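Local coordinates for protein endo-n-acetyl-beta-d-glucosaminidase (Hypocrea jecorina, PDB 4AC1) that cleaves N-linked glycans within their chitobiose core, as a family 18 endo-beta-N-acetylglucosaminidase, and deglycosylates the cellulases of this fungus, at residues 103-106 with 107-111. Residues are numbered along the deposited sequence; the frame is centred on the assembly and turned at random.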
loop_
_atom_site.group_PDB
_atom_site.type_symbol
_atom_site.label_atom_id
_atom_site.label_comp_id
_atom_site.label_asym_id
_atom_site.label_seq_id
_atom_site.Cartn_x
_atom_site.Cartn_y
_atom_site.Cartn_z
ATOM N N PHE A 103 8.061 -11.697 -19.811
ATOM C CA PHE A 103 6.965 -10.983 -19.161
ATOM C C PHE A 103 5.801 -11.898 -18.810
ATOM O O PHE A 103 5.359 -11.906 -17.663
ATOM C CB PHE A 103 6.464 -9.782 -19.964
ATOM C CG PHE A 103 5.258 -9.133 -19.336
ATOM C CD1 PHE A 103 5.391 -8.334 -18.193
ATOM C CD2 PHE A 103 3.990 -9.380 -19.835
ATOM C CE1 PHE A 103 4.274 -7.785 -17.581
ATOM C CE2 PHE A 103 2.867 -8.815 -19.237
ATOM C CZ PHE A 103 3.018 -8.022 -18.108
ATOM N N GLU A 104 5.318 -12.685 -19.770
ATOM C CA GLU A 104 4.200 -13.586 -19.514
ATOM C C GLU A 104 4.493 -14.539 -18.369
ATOM O O GLU A 104 3.609 -14.857 -17.570
ATOM C CB GLU A 104 3.826 -14.383 -20.766
ATOM C CG GLU A 104 3.069 -13.594 -21.799
ATOM C CD GLU A 104 1.670 -13.197 -21.353
ATOM O OE1 GLU A 104 0.989 -13.983 -20.656
ATOM O OE2 GLU A 104 1.257 -12.087 -21.728
ATOM N N HIS A 105 5.734 -15.016 -18.308
ATOM C CA HIS A 105 6.123 -15.966 -17.283
ATOM C C HIS A 105 6.011 -15.341 -15.888
ATOM O O HIS A 105 5.392 -15.917 -14.988
ATOM C CB HIS A 105 7.540 -16.493 -17.530
ATOM C CG HIS A 105 8.079 -17.316 -16.403
ATOM N ND1 HIS A 105 7.601 -18.577 -16.113
ATOM C CD2 HIS A 105 9.044 -17.059 -15.493
ATOM C CE1 HIS A 105 8.249 -19.057 -15.069
ATOM N NE2 HIS A 105 9.138 -18.161 -14.677
ATOM N N TYR A 106 6.620 -14.172 -15.705
ATOM C CA TYR A 106 6.643 -13.538 -14.388
ATOM C C TYR A 106 5.302 -12.903 -14.034
ATOM O O TYR A 106 4.851 -12.996 -12.883
ATOM C CB TYR A 106 7.839 -12.579 -14.243
ATOM C CG TYR A 106 9.141 -13.333 -14.283
ATOM C CD1 TYR A 106 9.482 -14.200 -13.250
ATOM C CD2 TYR A 106 10.001 -13.231 -15.375
ATOM C CE1 TYR A 106 10.660 -14.929 -13.283
ATOM C CE2 TYR A 106 11.181 -13.968 -15.421
ATOM C CZ TYR A 106 11.495 -14.810 -14.365
ATOM O OH TYR A 106 12.650 -15.547 -14.404
ATOM N N TYR A 107 4.664 -12.281 -15.019
ATOM C CA TYR A 107 3.309 -11.786 -14.812
ATOM C C TYR A 107 2.379 -12.954 -14.406
ATOM O O TYR A 107 1.559 -12.827 -13.487
ATOM C CB TYR A 107 2.750 -11.032 -16.039
ATOM C CG TYR A 107 1.288 -10.773 -15.828
ATOM C CD1 TYR A 107 0.876 -9.738 -14.978
ATOM C CD2 TYR A 107 0.314 -11.630 -16.368
ATOM C CE1 TYR A 107 -0.461 -9.536 -14.709
ATOM C CE2 TYR A 107 -1.020 -11.437 -16.091
ATOM C CZ TYR A 107 -1.396 -10.377 -15.263
ATOM O OH TYR A 107 -2.728 -10.172 -15.006
ATOM N N GLY A 108 2.523 -14.099 -15.077
ATOM C CA GLY A 108 1.691 -15.261 -14.778
ATOM C C GLY A 108 1.846 -15.691 -13.328
ATOM O O GLY A 108 0.876 -16.073 -12.678
ATOM N N GLN A 109 3.069 -15.620 -12.814
ATOM C CA GLN A 109 3.311 -15.912 -11.398
ATOM C C GLN A 109 2.567 -14.945 -10.465
ATOM O O GLN A 109 1.987 -15.363 -9.456
ATOM C CB GLN A 109 4.799 -15.872 -11.079
ATOM C CG GLN A 109 5.645 -16.994 -11.694
ATOM C CD GLN A 109 7.088 -16.900 -11.238
ATOM O OE1 GLN A 109 7.538 -15.843 -10.806
ATOM N NE2 GLN A 109 7.820 -18.000 -11.328
ATOM N N LEU A 110 2.586 -13.659 -10.799
ATOM C CA LEU A 110 1.865 -12.662 -10.000
ATOM C C LEU A 110 0.358 -12.914 -10.041
ATOM O O LEU A 110 -0.302 -12.929 -9.003
ATOM C CB LEU A 110 2.207 -11.238 -10.468
ATOM C CG LEU A 110 1.525 -10.078 -9.730
ATOM C CD1 LEU A 110 1.930 -10.041 -8.246
ATOM C CD2 LEU A 110 1.825 -8.746 -10.415
ATOM N N ARG A 111 -0.170 -13.132 -11.242
ATOM C CA ARG A 111 -1.583 -13.435 -11.440
ATOM C C ARG A 111 -1.971 -14.677 -10.636
ATOM O O ARG A 111 -2.986 -14.678 -9.927
ATOM C CB ARG A 111 -1.857 -13.636 -12.937
ATOM C CG ARG A 111 -3.271 -14.078 -13.285
ATOM C CD ARG A 111 -3.348 -14.776 -14.646
ATOM N NE ARG A 111 -2.558 -16.005 -14.663
ATOM C CZ ARG A 111 -1.694 -16.337 -15.621
ATOM N NH1 ARG A 111 -1.523 -15.543 -16.681
ATOM N NH2 ARG A 111 -1.012 -17.472 -15.527
HETATM O O HOH W 1 0.961 -15.633 -18.307
#
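Tyr107 N, Gly108 N, Gln109 N and Leu110 N each donate to the carbonyl oxygen four residues back, Phe103 O to Tyr106 O, in regular alpha-helical succession. Phe103 and Tyr107 both leave the helix with CG anti to the backbone N (chi1 175° and 170°), which sends the two rings off alongside one another and brings Tyr107 CB over the Phe103 ring, a CH-pi contact 3.9 Å from the ring centroid. The rings themselves are close to parallel but displaced, with centroids 5.6 Å apart, so that they scarcely overlap. On another side of the helix, Gln109 runs extended beyond CG back toward the preceding turn. Its OE1 meets the edge of the Tyr106 ring, 3.5 Å from Tyr106 CD1, the amide standing almost perpendicular to that ring (85°). Gln109 NE2 comes within 3.6 Å of His105 NE2 but makes its hydrogen bond with Gly47 O. With an alanine here, Gly47 O is likely to lose this donor and the edge of the Tyr106 ring the amide beside it. One water joins Glu104 to Arg111: it donates to both Glu104 O and Glu104 OE1, each 2.9 Å from the water oxygen, and accepts from Arg111 NH1. Gly108 CA sits against one face of the Arg111 guanidinium, toward its rim. Helix 100-116 links parallel strands 77-83 and 121-125 in a beta-alpha-beta unit of the family 18 TIM barrel; Tyr107 packs on Leu138 and Leu142 of helix 132-146 and Tyr107 OH is hydrogen-bonded to Asp145 OD2, Glu104 forms a salt bridge with Arg141, and Tyr106 OH is hydrogen-bonded to Gly46 N in the loop after strand 35-42.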